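Local coordinates for surface-associated protein CshB (PDB 6YZG), which serves as a cell-wall-anchored surface adhesin of Streptococcus gordonii that binds fibronectin, here represented by its non-repetitive domain 2, at the interface of chains A and B. Sequence-based numbering; all coordinates share one arbitrary frame. Chains: chain A/B, Surface-associated protein CshB.

Contact 1: the interface of chains A and B. Residues chain A 112-113, 121-123, 143, 154; chain B 248-250, 256-257.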
ATOM      1  N   LEU A 112     -12.365  14.010  -6.039  1.00 10.51           N
ATOM      2  CA  LEU A 112     -11.873  15.377  -6.166  1.00 11.38           C
ATOM      3  C   LEU A 112     -10.388  15.388  -5.816  1.00 12.21           C
ATOM      4  O   LEU A 112     -10.014  14.821  -4.808  1.00 12.61           O
ATOM      5  CB  LEU A 112     -12.673  16.269  -5.233  1.00 14.10           C
ATOM      6  CG  LEU A 112     -12.582  17.763  -5.505  1.00 15.13           C
ATOM      7  CD1 LEU A 112     -13.369  18.104  -6.780  1.00 15.96           C
ATOM      8  CD2 LEU A 112     -13.084  18.556  -4.312  1.00 16.17           C
ATOM      9  N   VAL A 113      -9.569  15.924  -6.708  1.00 11.42           N
ATOM     10  CA  VAL A 113      -8.107  15.776  -6.550  1.00 11.89           C
ATOM     11  C   VAL A 113      -7.387  17.120  -6.667  1.00 10.73           C
ATOM     12  O   VAL A 113      -7.942  18.064  -7.071  1.00 11.45           O
ATOM     13  CB  VAL A 113      -7.565  14.796  -7.613  1.00 13.41           C
ATOM     14  CG1 VAL A 113      -8.067  13.372  -7.421  1.00 15.37           C
ATOM     15  CG2 VAL A 113      -7.862  15.281  -9.025  1.00 14.49           C
ATOM     16  N   TRP A 121      -2.761  20.720   1.263  1.00  8.13           N
ATOM     17  CA  TRP A 121      -3.918  21.477   0.716  1.00  7.94           C
ATOM     18  C   TRP A 121      -5.166  21.164   1.505  1.00  8.38           C
ATOM     19  O   TRP A 121      -5.235  20.128   2.204  1.00  8.35           O
ATOM     20  CB  TRP A 121      -4.132  21.207  -0.787  1.00  8.47           C
ATOM     21  CG  TRP A 121      -4.531  19.817  -1.128  1.00  8.99           C
ATOM     22  CD1 TRP A 121      -3.721  18.734  -1.332  1.00  8.68           C
ATOM     23  CD2 TRP A 121      -5.846  19.309  -1.423  1.00  8.74           C
ATOM     24  NE1 TRP A 121      -4.415  17.643  -1.767  1.00 10.44           N
ATOM     25  CE2 TRP A 121      -5.739  17.973  -1.830  1.00  9.55           C
ATOM     26  CE3 TRP A 121      -7.109  19.909  -1.441  1.00  9.47           C
ATOM     27  CZ2 TRP A 121      -6.832  17.201  -2.236  1.00  9.92           C
ATOM     28  CZ3 TRP A 121      -8.198  19.140  -1.824  1.00 10.08           C
ATOM     29  CH2 TRP A 121      -8.054  17.824  -2.211  1.00 10.81           C
ATOM     30  N   GLY A 122      -6.204  21.962   1.278  1.00  8.95           N
ATOM     31  CA  GLY A 122      -7.529  21.622   1.833  1.00  8.81           C
ATOM     32  C   GLY A 122      -8.600  22.407   1.132  1.00 10.85           C
ATOM     33  O   GLY A 122      -8.331  23.351   0.359  1.00 10.51           O
ATOM     34  N   VAL A 123      -9.808  21.992   1.375  1.00  9.88           N
ATOM     35  CA  VAL A 123     -11.028  22.639   0.843  1.00 10.55           C
ATOM     36  C   VAL A 123     -12.105  22.572   1.905  1.00 10.76           C
ATOM     37  O   VAL A 123     -12.256  21.512   2.554  1.00 10.79           O
ATOM     38  CB  VAL A 123     -11.493  21.981  -0.463  1.00 10.31           C
ATOM     39  CG1 VAL A 123     -11.768  20.489  -0.344  1.00  9.83           C
ATOM     40  CG2 VAL A 123     -12.640  22.803  -1.060  1.00 11.09           C
ATOM     41  N   ALA A 143     -14.894   9.742   2.315  1.00  8.70           N
ATOM     42  CA  ALA A 143     -13.774   8.797   2.336  1.00  8.88           C
ATOM     43  C   ALA A 143     -12.637   9.402   1.546  1.00  8.39           C
ATOM     44  O   ALA A 143     -12.817  10.320   0.745  1.00  9.86           O
ATOM     45  CB  ALA A 143     -14.177   7.450   1.716  1.00  9.40           C
ATOM     46  N   ALA A 154      -5.013  12.295   5.285  1.00  8.66           N
ATOM     47  CA  ALA A 154      -6.310  12.882   4.876  1.00  8.73           C
ATOM     48  C   ALA A 154      -7.149  13.036   6.138  1.00  8.52           C
ATOM     49  O   ALA A 154      -7.314  12.088   6.919  1.00  9.15           O
ATOM     50  CB  ALA A 154      -6.977  12.045   3.820  1.00 10.35           C
TER
ATOM     51  N   PHE B 248     -12.010  18.964   3.998  1.00  7.58           N
ATOM     52  CA  PHE B 248     -11.148  17.863   3.602  1.00  7.98           C
ATOM     53  C   PHE B 248      -9.754  18.432   3.473  1.00  7.67           C
ATOM     54  O   PHE B 248      -9.565  19.413   2.725  1.00  8.41           O
ATOM     55  CB  PHE B 248     -11.622  17.260   2.289  1.00  8.64           C
ATOM     56  CG  PHE B 248     -10.790  16.100   1.778  1.00  8.79           C
ATOM     57  CD1 PHE B 248     -10.879  14.851   2.363  1.00 10.52           C
ATOM     58  CD2 PHE B 248      -9.890  16.272   0.739  1.00  9.23           C
ATOM     59  CE1 PHE B 248     -10.159  13.766   1.855  1.00 12.08           C
ATOM     60  CE2 PHE B 248      -9.186  15.170   0.248  1.00 10.08           C
ATOM     61  CZ  PHE B 248      -9.290  13.937   0.833  1.00 10.82           C
ATOM     62  N   TYR B 249      -8.797  17.792   4.148  1.00  7.58           N
ATOM     63  CA  TYR B 249      -7.411  18.325   4.193  1.00  7.84           C
ATOM     64  C   TYR B 249      -6.447  17.196   3.897  1.00  8.18           C
ATOM     65  O   TYR B 249      -6.635  16.083   4.417  1.00  8.62           O
ATOM     66  CB  TYR B 249      -7.075  18.930   5.557  1.00  8.66           C
ATOM     67  CG  TYR B 249      -8.000  20.045   5.946  1.00  8.08           C
ATOM     68  CD1 TYR B 249      -9.174  19.789   6.639  1.00  8.23           C
ATOM     69  CD2 TYR B 249      -7.692  21.371   5.652  1.00  9.18           C
ATOM     70  CE1 TYR B 249     -10.057  20.812   6.955  1.00  8.74           C
ATOM     71  CE2 TYR B 249      -8.564  22.389   5.941  1.00  9.64           C
ATOM     72  CZ  TYR B 249      -9.743  22.111   6.596  1.00  9.04           C
ATOM     73  OH  TYR B 249     -10.601  23.137   6.959  1.00 12.04           O
ATOM     74  N   VAL B 250      -5.445  17.483   3.098  1.00  7.74           N
ATOM     75  CA  VAL B 250      -4.472  16.460   2.663  1.00  8.01           C
ATOM     76  C   VAL B 250      -3.069  16.995   2.829  1.00  8.46           C
ATOM     77  O   VAL B 250      -2.766  18.111   2.456  1.00  9.30           O
ATOM     78  CB  VAL B 250      -4.686  16.065   1.206  1.00  9.22           C
ATOM     79  CG1 VAL B 250      -3.507  15.312   0.617  1.00  9.88           C
ATOM     80  CG2 VAL B 250      -6.012  15.350   1.009  1.00 10.77           C
ATOM     81  N   GLN B 256      -3.786  12.220  -2.515  1.00 11.16           N
ATOM     82  CA  GLN B 256      -4.970  11.610  -1.909  1.00 12.19           C
ATOM     83  C   GLN B 256      -6.164  12.119  -2.686  1.00 15.10           C
ATOM     84  O   GLN B 256      -6.004  12.978  -3.531  1.00 18.21           O
ATOM     85  CB  GLN B 256      -5.077  11.947  -0.417  1.00 11.80           C
ATOM     86  CG  GLN B 256      -3.822  11.677   0.379  1.00 12.95           C
ATOM     87  CD  GLN B 256      -3.307  10.266   0.230  1.00 13.95           C
ATOM     88  OE1 GLN B 256      -4.025   9.237   0.404  1.00 15.80           O
ATOM     89  NE2 GLN B 256      -2.032  10.151  -0.088  1.00 12.00           N
ATOM     90  N   ALA B 257      -7.351  11.674  -2.376  1.00 10.77           N
ATOM     91  CA  ALA B 257      -8.517  12.095  -3.166  1.00 12.25           C
ATOM     92  C   ALA B 257      -9.775  12.117  -2.325  1.00 11.63           C
ATOM     93  O   ALA B 257     -10.000  11.191  -1.573  1.00 14.27           O
ATOM     94  CB  ALA B 257      -8.665  11.093  -4.300  1.00 13.29           C
TER
HETATM   95  O   HOH W   1      -3.744  20.262   4.650  1.00  8.84           O
HETATM   96  O   HOH W   2      -3.344  15.162  -3.132  1.00 11.48           O
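An intermolecular antiparallel beta-sheet joins A:Trp121, A:Gly122 and A:Val123 of strand 119-131 to B:Phe248, B:Tyr249 and B:Val250 of strand 245-252. A:Trp121 and B:Val250 exchange backbone bonds in both directions, the shorter from B:Val250 N to A:Trp121 O at 2.8 Å and almost straight. A:Val123 and B:Phe248 form a second such pair, with A:Val123 N 2.9 Å from B:Phe248 O. The A:Trp121 side chain leaves its strand with CG between the backbone N and the carbonyl carbon (chi1 66°), which lays the indole alongside B:Val250. The CB of this valine sits over one face of the indole, 3.8 Å from the centroid of the five-membered ring, a CH-pi contact with both methyls flanking it. The benzo end of the indole turns to B:Phe248 instead: CZ2 lies at the edge of the phenyl ring, in its plane, and CH2 is 3.8 Å from B:Phe248 CE2. The indole NE1 meets a water at 3.0 Å, and this water also binds B:Gln256 N, so the polar edge is tied to the following turn of chain B. A second water bridges the carbonyl oxygens of A:Trp121 and B:Val250. B:Ala257 adds a small apolar contact to A:Val113 CG1. A:Ala154 of strand 153-158 also makes an antiparallel bridge to B:Val250, and strand 245-252 of chain B is therefore inserted between two strands of chain A.

Contact 2: the interface of chains A and B. Residues chain A 241-242, 270-272, 274; chain B 136-138, 161.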
ATOM      1  N   ARG A 241       3.466 -28.564  -7.510  1.00  8.82           N
ATOM      2  CA  ARG A 241       3.480 -29.966  -7.031  1.00  9.55           C
ATOM      3  C   ARG A 241       4.694 -30.697  -7.608  1.00 10.27           C
ATOM      4  O   ARG A 241       5.091 -30.391  -8.683  1.00  9.66           O
ATOM      5  CB  ARG A 241       2.188 -30.662  -7.464  1.00 12.79           C
ATOM      6  CG  ARG A 241       2.017 -32.075  -6.923  1.00 19.00           C
ATOM      7  CD  ARG A 241       0.644 -32.699  -7.149  1.00 25.17           C
ATOM      8  NE  ARG A 241      -0.230 -32.004  -6.246  1.00 34.64           N
ATOM      9  CZ  ARG A 241      -1.552 -31.985  -6.302  1.00 39.84           C
ATOM     10  NH1 ARG A 241      -2.219 -32.619  -7.261  1.00 39.22           N
ATOM     11  NH2 ARG A 241      -2.206 -31.271  -5.407  1.00 43.91           N
ATOM     12  N   GLY A 242       5.240 -31.634  -6.831  1.00  9.87           N
ATOM     13  CA  GLY A 242       6.380 -32.420  -7.319  1.00 11.26           C
ATOM     14  C   GLY A 242       7.645 -31.625  -7.451  1.00 12.43           C
ATOM     15  O   GLY A 242       8.491 -31.954  -8.299  1.00 15.55           O
ATOM     16  N   ALA A 270      -0.507 -39.570  -3.929  1.00 48.05           N
ATOM     17  CA  ALA A 270       0.707 -38.807  -4.303  1.00 43.09           C
ATOM     18  C   ALA A 270       1.749 -39.775  -4.843  1.00 38.05           C
ATOM     19  O   ALA A 270       2.030 -40.809  -4.241  1.00 35.73           O
ATOM     20  CB  ALA A 270       1.267 -38.047  -3.126  1.00 44.98           C
ATOM     21  N   PRO A 271       2.376 -39.464  -5.990  1.00 33.89           N
ATOM     22  CA  PRO A 271       3.489 -40.278  -6.468  1.00 33.88           C
ATOM     23  C   PRO A 271       4.721 -40.127  -5.567  1.00 29.62           C
ATOM     24  O   PRO A 271       4.776 -39.197  -4.686  1.00 24.37           O
ATOM     25  CB  PRO A 271       3.761 -39.743  -7.887  1.00 34.96           C
ATOM     26  CG  PRO A 271       3.233 -38.327  -7.863  1.00 35.54           C
ATOM     27  CD  PRO A 271       2.079 -38.329  -6.877  1.00 33.08           C
ATOM     28  N   GLU A 272       5.673 -41.043  -5.735  1.00 29.11           N
ATOM     29  CA  GLU A 272       6.967 -41.021  -5.010  1.00 32.53           C
ATOM     30  C   GLU A 272       7.742 -39.782  -5.482  1.00 29.29           C
ATOM     31  O   GLU A 272       8.401 -39.136  -4.677  1.00 29.62           O
ATOM     32  CB  GLU A 272       7.733 -42.320  -5.266  1.00 34.33           C
ATOM     33  CG  GLU A 272       9.091 -42.348  -4.586  1.00 43.59           C
ATOM     34  CD  GLU A 272       9.657 -43.744  -4.409  1.00 48.24           C
ATOM     35  OE1 GLU A 272      10.804 -43.854  -3.929  1.00 52.19           O
ATOM     36  OE2 GLU A 272       8.952 -44.710  -4.766  1.00 56.63           O
ATOM     37  N   TYR A 274       8.137 -36.888  -9.243  1.00 25.23           N
ATOM     38  CA  TYR A 274       7.819 -36.501 -10.638  1.00 24.94           C
ATOM     39  C   TYR A 274       8.953 -36.903 -11.601  1.00 24.43           C
ATOM     40  O   TYR A 274       8.745 -36.821 -12.843  1.00 25.97           O
ATOM     41  CB  TYR A 274       7.519 -35.005 -10.631  1.00 24.07           C
ATOM     42  CG  TYR A 274       6.063 -34.698 -10.434  1.00 23.37           C
ATOM     43  CD1 TYR A 274       5.341 -35.183  -9.350  1.00 19.93           C
ATOM     44  CD2 TYR A 274       5.406 -33.942 -11.395  1.00 23.21           C
ATOM     45  CE1 TYR A 274       3.993 -34.870  -9.195  1.00 21.87           C
ATOM     46  CE2 TYR A 274       4.051 -33.708 -11.301  1.00 22.70           C
ATOM     47  CZ  TYR A 274       3.372 -34.084 -10.165  1.00 21.30           C
ATOM     48  OH  TYR A 274       2.043 -33.734 -10.209  1.00 29.18           O
TER
ATOM     49  N   VAL B 136       7.728 -38.678  -0.888  1.00 12.98           N
ATOM     50  CA  VAL B 136       6.469 -38.376  -1.607  1.00 12.85           C
ATOM     51  C   VAL B 136       6.628 -37.028  -2.334  1.00 12.55           C
ATOM     52  O   VAL B 136       7.408 -36.221  -1.942  1.00 13.21           O
ATOM     53  CB  VAL B 136       5.245 -38.356  -0.664  1.00 14.68           C
ATOM     54  CG1 VAL B 136       4.876 -39.733  -0.115  1.00 16.57           C
ATOM     55  CG2 VAL B 136       5.382 -37.343   0.461  1.00 16.09           C
ATOM     56  N   ALA B 137       5.839 -36.871  -3.373  1.00 12.91           N
ATOM     57  CA  ALA B 137       5.805 -35.582  -4.110  1.00 11.78           C
ATOM     58  C   ALA B 137       5.049 -34.603  -3.232  1.00 11.63           C
ATOM     59  O   ALA B 137       3.869 -34.786  -2.979  1.00 13.76           O
ATOM     60  CB  ALA B 137       5.130 -35.741  -5.445  1.00 12.19           C
ATOM     61  N   PRO B 138       5.645 -33.448  -2.902  1.00 11.62           N
ATOM     62  CA  PRO B 138       4.927 -32.484  -2.080  1.00 11.79           C
ATOM     63  C   PRO B 138       4.057 -31.525  -2.895  1.00 11.04           C
ATOM     64  O   PRO B 138       4.236 -31.410  -4.128  1.00 11.05           O
ATOM     65  CB  PRO B 138       6.104 -31.714  -1.493  1.00 13.40           C
ATOM     66  CG  PRO B 138       7.133 -31.705  -2.548  1.00 13.17           C
ATOM     67  CD  PRO B 138       7.022 -33.081  -3.232  1.00 12.35           C
ATOM     68  N   THR B 161       5.559 -28.592 -10.861  1.00  8.85           N
ATOM     69  CA  THR B 161       4.525 -28.162 -11.799  1.00  8.58           C
ATOM     70  C   THR B 161       4.494 -26.647 -11.895  1.00  8.60           C
ATOM     71  O   THR B 161       4.706 -25.936 -10.920  1.00  8.66           O
ATOM     72  CB  THR B 161       3.174 -28.775 -11.483  1.00  8.85           C
ATOM     73  OG1 THR B 161       2.718 -28.369 -10.194  1.00 10.42           O
ATOM     74  CG2 THR B 161       3.236 -30.281 -11.537  1.00  9.85           C
TER
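The hydroxyl OG1 of B:Thr161 accepts the backbone N-H of A:Arg241 at 2.8 Å, in a nearly straight bond, and lies within weak bonding distance of the carbonyl oxygen of the same arginine. That oxygen, A:Arg241 O, takes its main bond from B:Thr161 N at 2.9 Å, with the donor in the carbonyl plane. Hydroxyl and backbone of the threonine thus hold both polar groups of one arginine backbone. The hydroxyl gets there by lying between the backbone N and the carbonyl carbon (chi1 62°), which leaves the methyl anti to the carbonyl carbon and turned to A:Tyr274. There CG2 touches the phenol ring at CE2, 3.5 Å away, the two side chains crossing at a slant. Within chain A the same ring is backed on one face by A:Gly242 CA and the carbonyl of A:Arg241, so the tyrosine packs against the turn that the threonine grips. Next along the backbone, A:Gly242 N gives a bond to B:Pro138 O at 2.9 Å. B:Ala137 N gives a bond to A:Pro271 O at 2.9 Å. The methyl of B:Ala137 fits between A:Pro271 CG, A:Gly242 CA and the ring of A:Tyr274. The site joins the end of strand 234-241 and the loop carrying 270-274 of chain A to the turn after strand 134-136 and the loop after strand 153-158 of chain B.

Contact 3: the interface of chains A and B. Residues chain A 29-30, 33, 35, 139; chain B 262-264.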
ATOM      1  N   ILE A  29     -29.500  14.500  -6.891  1.00 12.06           N
ATOM      2  CA  ILE A  29     -28.959  13.135  -6.644  1.00 13.43           C
ATOM      3  C   ILE A  29     -30.042  12.069  -6.661  1.00 16.23           C
ATOM      4  O   ILE A  29     -29.689  10.882  -6.790  1.00 18.54           O
ATOM      5  CB  ILE A  29     -28.143  13.098  -5.346  1.00 14.39           C
ATOM      6  CG1 ILE A  29     -29.033  13.428  -4.157  1.00 14.86           C
ATOM      7  CG2 ILE A  29     -26.929  13.981  -5.498  1.00 14.98           C
ATOM      8  CD1 ILE A  29     -28.359  13.195  -2.810  1.00 15.53           C
ATOM      9  N   SER A  30     -31.260  12.478  -6.488  1.00 14.98           N
ATOM     10  CA  SER A  30     -32.442  11.584  -6.465  1.00 16.89           C
ATOM     11  C   SER A  30     -33.561  12.516  -6.878  1.00 13.92           C
ATOM     12  O   SER A  30     -33.518  13.718  -6.653  1.00 14.61           O
ATOM     13  CB  SER A  30     -32.541  11.012  -5.028  1.00 20.63           C
ATOM     14  OG  SER A  30     -33.602  10.103  -4.857  1.00 26.39           O
ATOM     15  N   TYR A  33     -34.363  15.855  -4.944  1.00 13.09           N
ATOM     16  CA  TYR A  33     -33.348  16.041  -3.852  1.00 12.22           C
ATOM     17  C   TYR A  33     -32.098  16.667  -4.493  1.00 10.16           C
ATOM     18  O   TYR A  33     -31.412  15.970  -5.252  1.00 12.46           O
ATOM     19  CB  TYR A  33     -33.103  14.730  -3.150  1.00 12.87           C
ATOM     20  CG  TYR A  33     -32.445  14.846  -1.798  1.00 12.51           C
ATOM     21  CD1 TYR A  33     -31.124  15.225  -1.669  1.00 13.18           C
ATOM     22  CD2 TYR A  33     -33.140  14.582  -0.651  1.00 13.53           C
ATOM     23  CE1 TYR A  33     -30.527  15.371  -0.425  1.00 13.05           C
ATOM     24  CE2 TYR A  33     -32.567  14.737   0.600  1.00 14.74           C
ATOM     25  CZ  TYR A  33     -31.246  15.136   0.706  1.00 13.64           C
ATOM     26  OH  TYR A  33     -30.639  15.291   1.922  1.00 14.29           O
ATOM     27  N   VAL A  35     -28.504  18.747  -4.070  1.00 11.08           N
ATOM     28  CA  VAL A  35     -27.380  19.142  -3.196  1.00 11.51           C
ATOM     29  C   VAL A  35     -26.548  20.186  -3.907  1.00 11.15           C
ATOM     30  O   VAL A  35     -26.277  20.111  -5.117  1.00 11.85           O
ATOM     31  CB  VAL A  35     -26.535  17.923  -2.813  1.00 14.00           C
ATOM     32  CG1 VAL A  35     -27.312  16.907  -2.016  1.00 14.62           C
ATOM     33  CG2 VAL A  35     -25.867  17.274  -3.969  1.00 18.81           C
ATOM     34  N   THR A 139     -27.436  13.892   5.098  1.00 11.17           N
ATOM     35  CA  THR A 139     -26.637  12.771   5.631  1.00 10.26           C
ATOM     36  C   THR A 139     -25.472  12.610   4.667  1.00 10.57           C
ATOM     37  O   THR A 139     -25.693  12.171   3.514  1.00 12.17           O
ATOM     38  CB  THR A 139     -27.435  11.495   5.779  1.00 11.94           C
ATOM     39  OG1 THR A 139     -28.508  11.719   6.711  1.00 14.01           O
ATOM     40  CG2 THR A 139     -26.577  10.331   6.249  1.00 12.74           C
TER
ATOM     41  N   PHE B 262     -24.035  11.431  -0.475  1.00 13.11           N
ATOM     42  CA  PHE B 262     -25.224  11.767   0.309  1.00 12.96           C
ATOM     43  C   PHE B 262     -26.118  10.546   0.365  1.00 15.64           C
ATOM     44  O   PHE B 262     -26.311   9.870  -0.661  1.00 17.98           O
ATOM     45  CB  PHE B 262     -25.933  12.957  -0.296  1.00 14.19           C
ATOM     46  CG  PHE B 262     -25.212  14.262  -0.182  1.00 13.36           C
ATOM     47  CD1 PHE B 262     -24.085  14.571  -0.950  1.00 15.41           C
ATOM     48  CD2 PHE B 262     -25.571  15.178   0.790  1.00 15.62           C
ATOM     49  CE1 PHE B 262     -23.401  15.753  -0.732  1.00 15.87           C
ATOM     50  CE2 PHE B 262     -24.950  16.408   0.947  1.00 13.73           C
ATOM     51  CZ  PHE B 262     -23.825  16.689   0.194  1.00 16.66           C
ATOM     52  N   LEU B 263     -26.750  10.353   1.512  1.00 13.95           N
ATOM     53  CA  LEU B 263     -27.759   9.286   1.675  1.00 16.31           C
ATOM     54  C   LEU B 263     -29.122   9.995   1.734  1.00 16.15           C
ATOM     55  O   LEU B 263     -29.234  10.984   2.423  1.00 17.33           O
ATOM     56  CB  LEU B 263     -27.462   8.476   2.934  1.00 16.81           C
ATOM     57  CG  LEU B 263     -26.054   7.879   3.019  1.00 21.60           C
ATOM     58  CD1 LEU B 263     -25.897   7.047   4.273  1.00 21.71           C
ATOM     59  CD2 LEU B 263     -25.725   7.090   1.785  1.00 24.53           C
ATOM     60  N   VAL B 264     -30.110   9.476   1.005  1.00 18.38           N
ATOM     61  CA  VAL B 264     -31.447  10.133   0.970  1.00 22.09           C
ATOM     62  C   VAL B 264     -32.574   9.234   1.495  1.00 32.97           C
ATOM     63  O   VAL B 264     -33.696   9.713   1.520  1.00 42.71           O
ATOM     64  CB  VAL B 264     -31.771  10.543  -0.473  1.00 26.74           C
ATOM     65  CG1 VAL B 264     -30.721  11.473  -1.019  1.00 32.83           C
ATOM     66  CG2 VAL B 264     -31.871   9.325  -1.352  1.00 24.33           C
TER
HETATM   67  O   HOH W   3     -28.380  13.688   2.402  1.00 14.78           O
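B:Val264 and A:Tyr33 pass each other in opposite directions, and the valine CG1 comes down over the middle of the phenol ring, 3.7 Å from its centroid, in a CH-pi contact. The ring is presented to it with CG anti to the backbone N (chi1 -162°). The same methyl packs tightly on the tip of A:Ile29, with CG1 3.4 Å from A:Ile29 CD1, while the other methyl, CG2, faces A:Ser30. A second methyl-on-ring contact has the chains in reverse roles: A:Val35 and B:Phe262 reach toward each other tip to tip, and A:Val35 CG1 stands over the centre of the phenyl face, 3.7 Å from its centroid. A:Ile29 meets this phenylalanine at about a right angle, CD1 lying 3.5 Å from B:Phe262 CB, and so links the two methyl-ring pairs. Polar groups line the other flank. B:Leu263 N bonds to A:Thr139 O at 2.9 Å, and the leucine CD1 packs on A:Thr139 CG2. A water sits at the edge of the phenyl ring, in its plane, and joins A:Tyr33 OH at 2.8 Å to A:Thr139 N and to B:Leu263 O, which probably helps to hold the phenol tip beside the sheet. Here strand 258-263 of chain B pairs antiparallel with strand 139-144 of chain A, and the residue just beyond it, B:Val264, packs with B:Phe262 against strands 24-30 and 33-41.

Contact 1 and contact 3 lie about 21 Å apart, between the centres of their C-alpha atoms, in one lobe: contact 1 holds chain B strand 245-252 and contact 3 the end of the next strand, 258-263. Contact 2 is about 54 Å from contact 1 and 59 Å from contact 3, in the opposite lobe, where chain A's strand 234-241 and later loop dock on chain B. With the two-fold symmetry, each chain appears to lend its C-terminal strands to its partner, as in a strand-swapped dimer; the structure alone does not show whether this dimer forms on the cell surface.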